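Uridine phosphorylase (Phytophthora capsici LT1534, PDB 6KD3) probably catalyses the reversible phosphorolysis of uridine to uracil and ribose 1-phosphate, as uridine phosphorylases of the phosphorylase superfamily do. Local coordinates at residues Y137-T142 with E248-L253; V268-L273 with R293-V298. All blocks are in the same frame, centred on the assembly; numbering follows the deposited sequence.

Contact 1 (Y137-T142 with E248-L253); sequences YIRMGT and EMEARL
Arg-139 faces two glutamates, Glu-248 and Glu-250, and the three form a buried salt-bridge network. Glu-250 brings OE1 to the edge of the guanidinium, beside NH2. This salt bridge is modelled too tightly for its exact geometry to be trusted. As modelled, the two side chains cross at about a right angle, and the carboxylate plane is turned roughly 71° from the guanidinium plane. Glu-248 makes a longer salt bridge, OE1 to Arg-139 NE at 3.8 Å, and approaches obliquely.

Glutamate carbons also lie against polar atoms: Glu-250 CB is 3.6 Å from Arg-139 NE, and Glu-248 CB is 3.9 Å from Thr-142 O. With Arg-139 CG trans to the main-chain N (chi1 159°), the side chain extends from the strand toward both acids.

Weak bonds within 248-253 help to place the Glu-248 carboxylate. Ala-251 N gives one to Glu-248 OE2 at 3.0 Å, and Glu-250 N gives another to Glu-248 OE1. Glu-250 is held from outside: its OE2 accepts a hydrogen bond from Gly-112 N.

The Glu-Met-Glu run resembles the ribose-binding motif of related phosphorylases. Arg-139 and Thr-142 probably correspond to phosphate-site residues there. Strand 136-141 lies between strands 56-60 and 265-269, helix 112-130 packs on Arg-139 and Glu-250, and 248-253 links strand 244-248 to helix 253-259.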
loop_
_atom_site.group_PDB
_atom_site.type_symbol
_atom_site.label_atom_id
_atom_site.label_comp_id
_atom_site.label_asym_id
_atom_site.label_seq_id
_atom_site.Cartn_x
_atom_site.Cartn_y
_atom_site.Cartn_z
ATOM N N TYR A 137 -19.816 2.830 1.305
ATOM C CA TYR A 137 -18.449 2.314 1.278
ATOM C C TYR A 137 -17.835 2.373 2.668
ATOM O O TYR A 137 -17.620 3.469 3.210
ATOM C CB TYR A 137 -17.570 3.106 0.321
ATOM C CG TYR A 137 -16.125 2.702 0.440
ATOM N N ILE A 138 -17.505 1.199 3.217
ATOM C CA ILE A 138 -17.109 1.044 4.616
ATOM C C ILE A 138 -15.789 0.292 4.676
ATOM O O ILE A 138 -15.636 -0.756 4.041
ATOM C CB ILE A 138 -18.170 0.294 5.440
ATOM C CG1 ILE A 138 -19.551 0.896 5.223
ATOM C CG2 ILE A 138 -17.829 0.331 6.926
ATOM C CD1 ILE A 138 -20.646 -0.014 5.651
ATOM N N ARG A 139 -14.854 0.813 5.475
ATOM C CA ARG A 139 -13.546 0.204 5.688
ATOM C C ARG A 139 -13.553 -0.644 6.953
ATOM O O ARG A 139 -13.736 -0.122 8.056
ATOM C CB ARG A 139 -12.461 1.264 5.791
ATOM C CG ARG A 139 -11.237 0.742 6.506
ATOM C CD ARG A 139 -9.950 1.051 5.753
ATOM N NE ARG A 139 -8.772 0.669 6.532
ATOM C CZ ARG A 139 -8.449 -0.582 6.832
ATOM N NH1 ARG A 139 -9.202 -1.591 6.414
ATOM N NH2 ARG A 139 -7.355 -0.826 7.528
ATOM N N MET A 140 -13.352 -1.946 6.784
ATOM C CA MET A 140 -13.054 -2.845 7.882
ATOM C C MET A 140 -11.552 -3.088 7.941
ATOM O O MET A 140 -10.886 -3.198 6.905
ATOM C CB MET A 140 -13.808 -4.165 7.700
ATOM C CG MET A 140 -14.665 -4.191 6.453
ATOM N N GLY A 141 -11.022 -3.162 9.152
ATOM C CA GLY A 141 -9.613 -3.435 9.336
ATOM C C GLY A 141 -9.312 -3.563 10.807
ATOM O O GLY A 141 -10.185 -3.895 11.612
ATOM N N THR A 142 -8.068 -3.295 11.161
ATOM C CA THR A 142 -7.661 -3.368 12.548
ATOM C C THR A 142 -7.100 -2.021 12.941
ATOM O O THR A 142 -7.133 -1.072 12.150
ATOM C CB THR A 142 -6.624 -4.466 12.767
ATOM O OG1 THR A 142 -5.729 -4.520 11.641
ATOM C CG2 THR A 142 -7.318 -5.808 12.997
ATOM N N GLU A 248 -4.442 3.802 12.831
ATOM C CA GLU A 248 -4.318 2.940 11.653
ATOM C C GLU A 248 -3.588 3.659 10.520
ATOM O O GLU A 248 -2.712 4.483 10.787
ATOM C CB GLU A 248 -5.675 2.462 11.185
ATOM C CG GLU A 248 -6.735 3.527 11.218
ATOM C CD GLU A 248 -7.036 4.028 9.841
ATOM O OE1 GLU A 248 -7.499 3.230 8.990
ATOM O OE2 GLU A 248 -6.758 5.210 9.589
ATOM N N MET A 249 -3.875 3.329 9.248
ATOM C CA MET A 249 -3.094 3.935 8.164
ATOM C C MET A 249 -3.899 4.352 6.932
ATOM O O MET A 249 -3.402 5.183 6.156
ATOM C CB MET A 249 -1.992 2.997 7.689
ATOM C CG MET A 249 -1.303 2.161 8.775
ATOM S SD MET A 249 0.294 1.675 8.088
ATOM C CE MET A 249 -0.071 1.352 6.371
ATOM N N GLU A 250 -5.117 3.831 6.701
ATOM C CA GLU A 250 -5.777 4.068 5.420
ATOM C C GLU A 250 -6.896 5.098 5.453
ATOM O O GLU A 250 -7.459 5.396 4.392
ATOM C CB GLU A 250 -6.323 2.750 4.881
ATOM C CG GLU A 250 -5.261 1.673 4.693
ATOM C CD GLU A 250 -4.950 0.928 5.961
ATOM O OE1 GLU A 250 -5.867 0.724 6.778
ATOM O OE2 GLU A 250 -3.783 0.557 6.130
ATOM N N ALA A 251 -7.253 5.640 6.614
ATOM C CA ALA A 251 -8.607 6.151 6.744
ATOM C C ALA A 251 -8.770 7.650 6.508
ATOM O O ALA A 251 -9.874 8.064 6.135
ATOM C CB ALA A 251 -9.186 5.818 8.112
ATOM N N ARG A 252 -7.758 8.501 6.728
ATOM C CA ARG A 252 -8.030 9.915 6.480
ATOM C C ARG A 252 -8.511 10.077 5.039
ATOM O O ARG A 252 -9.714 10.284 4.807
ATOM C CB ARG A 252 -6.815 10.776 6.762
ATOM C CG ARG A 252 -5.525 10.112 6.414
ATOM N N LEU A 253 -7.581 9.962 4.081
ATOM C CA LEU A 253 -7.877 9.670 2.682
ATOM C C LEU A 253 -9.263 9.065 2.530
ATOM O O LEU A 253 -10.097 9.631 1.806
ATOM C CB LEU A 253 -6.840 8.697 2.081
ATOM C CG LEU A 253 -6.909 8.363 0.591
#

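Contact 2 (V268-L273 with R293-V298); sequences VCVTLL and RRPGAV
The backbone from Val-268 to Val-270 runs obliquely over one face of the Pro-295 ring, nearest its CB, CG and CD, and neither valine stacks squarely on it. The arrangement belongs to the alpha/beta fold of the phosphorylase superfamily: strand 265-269, outermost in its parallel sheet within this chain, is packed against the start of helix 294-308. The CA atoms of Val-268 and Pro-295 are 5.5 Å apart, so the helix start comes close to the strand.

Val-268 meets the CB end of the ring. Its CG1 is 3.8 Å from Pro-295 CB and about as near to CA. This methyl is trans to the main-chain N (chi1 -175°), which turns it toward the helix. Val-270 serves the CD end of the ring. Its CB is 3.8 Å from Pro-295 CD, and its CG1 also reaches CG and CD. The intervening Cys-269 points its CB away from the helix. The contact is therefore apolar between side chains. Between the two valine side chains, Val-268 O and Val-270 N lie against the ring carbons, with Val-268 O modelled 3.1 Å from Pro-295 CB.

Arg-293 is the N-cap residue, and Pro-295 falls in the first turn, where the absence of an N-H costs no helical bond. The turn is closed by Ala-297 N to Arg-293 O at 3.2 Å and by Val-298 N to Arg-294 O at 2.8 Å. Beyond the strand, Val-270 O accepts from Ser-143 OG. Midway between CB and CD, Pro-295 CG lies 3.4 Å from Val-270 N.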
loop_
_atom_site.group_PDB
_atom_site.type_symbol
_atom_site.label_atom_id
_atom_site.label_comp_id
_atom_site.label_asym_id
_atom_site.label_seq_id
_atom_site.Cartn_x
_atom_site.Cartn_y
_atom_site.Cartn_z
ATOM N N VAL A 268 -14.511 0.865 10.389
ATOM C CA VAL A 268 -14.945 -0.060 11.442
ATOM C C VAL A 268 -13.753 -0.924 11.858
ATOM O O VAL A 268 -13.462 -1.933 11.206
ATOM C CB VAL A 268 -16.115 -0.930 10.986
ATOM C CG1 VAL A 268 -16.618 -1.772 12.129
ATOM C CG2 VAL A 268 -17.240 -0.079 10.455
ATOM N N CYS A 269 -13.089 -0.572 12.972
ATOM C CA CYS A 269 -11.718 -1.044 13.210
ATOM C C CYS A 269 -11.515 -1.459 14.659
ATOM O O CYS A 269 -11.178 -0.626 15.507
ATOM C CB CYS A 269 -10.705 0.020 12.821
ATOM S SG CYS A 269 -10.372 -0.009 11.073
ATOM N N VAL A 270 -11.670 -2.757 14.917
ATOM C CA VAL A 270 -11.287 -3.356 16.184
ATOM C C VAL A 270 -9.930 -2.777 16.573
ATOM O O VAL A 270 -9.049 -2.627 15.716
ATOM C CB VAL A 270 -11.280 -4.893 16.066
ATOM C CG1 VAL A 270 -10.181 -5.349 15.186
ATOM C CG2 VAL A 270 -11.189 -5.547 17.426
ATOM N N THR A 271 -9.770 -2.348 17.833
ATOM C CA THR A 271 -8.464 -1.898 18.317
ATOM C C THR A 271 -7.773 -3.056 19.008
ATOM O O THR A 271 -8.386 -3.752 19.826
ATOM C CB THR A 271 -8.553 -0.723 19.287
ATOM O OG1 THR A 271 -9.570 -0.973 20.276
ATOM C CG2 THR A 271 -8.818 0.572 18.532
ATOM N N LEU A 272 -6.496 -3.252 18.684
ATOM C CA LEU A 272 -5.826 -4.506 18.998
ATOM C C LEU A 272 -4.962 -4.413 20.250
ATOM O O LEU A 272 -4.126 -5.300 20.496
ATOM C CB LEU A 272 -5.027 -4.985 17.788
ATOM C CG LEU A 272 -5.795 -5.355 16.517
ATOM C CD1 LEU A 272 -4.933 -6.307 15.745
ATOM C CD2 LEU A 272 -7.107 -6.011 16.812
ATOM N N LEU A 273 -5.215 -3.400 21.078
ATOM C CA LEU A 273 -4.429 -3.033 22.250
ATOM C C LEU A 273 -4.874 -1.627 22.602
ATOM O O LEU A 273 -5.548 -0.962 21.808
ATOM C CB LEU A 273 -2.906 -3.054 22.003
ATOM C CG LEU A 273 -1.905 -2.608 23.087
ATOM C CD1 LEU A 273 -1.419 -3.820 23.859
ATOM C CD2 LEU A 273 -0.742 -1.843 22.518
ATOM N N ARG A 293 -12.560 -10.539 14.190
ATOM C CA ARG A 293 -13.748 -10.910 13.430
ATOM C C ARG A 293 -14.982 -10.092 13.819
ATOM O O ARG A 293 -16.109 -10.456 13.465
ATOM C CB ARG A 293 -14.015 -12.404 13.607
ATOM C CG ARG A 293 -12.993 -13.264 12.894
ATOM N N ARG A 294 -14.791 -8.996 14.528
ATOM C CA ARG A 294 -15.927 -8.208 14.981
ATOM C C ARG A 294 -16.306 -7.080 14.013
ATOM O O ARG A 294 -17.506 -6.814 13.829
ATOM C CB ARG A 294 -15.644 -7.658 16.376
ATOM C CG ARG A 294 -15.414 -8.716 17.459
ATOM C CD ARG A 294 -15.915 -8.164 18.799
ATOM N NE ARG A 294 -15.617 -8.973 19.971
ATOM C CZ ARG A 294 -14.931 -8.548 21.032
ATOM N NH1 ARG A 294 -14.446 -7.305 21.076
ATOM N NH2 ARG A 294 -14.735 -9.381 22.055
ATOM N N PRO A 295 -15.353 -6.379 13.384
ATOM C CA PRO A 295 -15.772 -5.373 12.384
ATOM C C PRO A 295 -16.665 -5.947 11.295
ATOM O O PRO A 295 -17.724 -5.366 11.002
ATOM C CB PRO A 295 -14.444 -4.850 11.849
ATOM C CG PRO A 295 -13.554 -4.920 13.063
ATOM C CD PRO A 295 -13.932 -6.213 13.752
ATOM N N GLY A 296 -16.288 -7.100 10.722
ATOM C CA GLY A 296 -17.165 -7.777 9.774
ATOM C C GLY A 296 -18.426 -8.326 10.424
ATOM O O GLY A 296 -19.528 -8.168 9.893
ATOM N N ALA A 297 -18.284 -8.979 11.588
ATOM C CA ALA A 297 -19.459 -9.498 12.281
ATOM C C ALA A 297 -20.500 -8.415 12.490
ATOM O O ALA A 297 -21.704 -8.682 12.405
ATOM C CB ALA A 297 -19.069 -10.092 13.629
ATOM N N VAL A 298 -20.053 -7.189 12.745
ATOM C CA VAL A 298 -20.980 -6.070 12.827
ATOM C C VAL A 298 -21.216 -5.421 11.466
ATOM O O VAL A 298 -22.298 -4.875 11.240
ATOM C CB VAL A 298 -20.494 -5.030 13.845
ATOM C CG1 VAL A 298 -21.627 -4.117 14.198
#

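Overall arrangement
Contact 1 is complete along the chain before contact 2 begins, and their centres are about 12 Å apart. They meet through neighbouring parallel strands, 136-141 and 265-269. Arg-139 O and Val-268 N are 2.6 Å apart, a probable hydrogen bond. Thr-142 continues the join: its CG2 packs on Val-270 CG1 at 3.6 Å, and its O lies 3.6 Å from Cys-269 SG. The centre of contact 1, about 3 Å from the chain centre, holds residues that by family resemblance probably line the ribose and phosphate sites. Contact 2, centred about 11 Å from the chain centre, packs the start of helix 294-308 against strand 265-269. Met-249 also packs on Ile-118 of the second subunit.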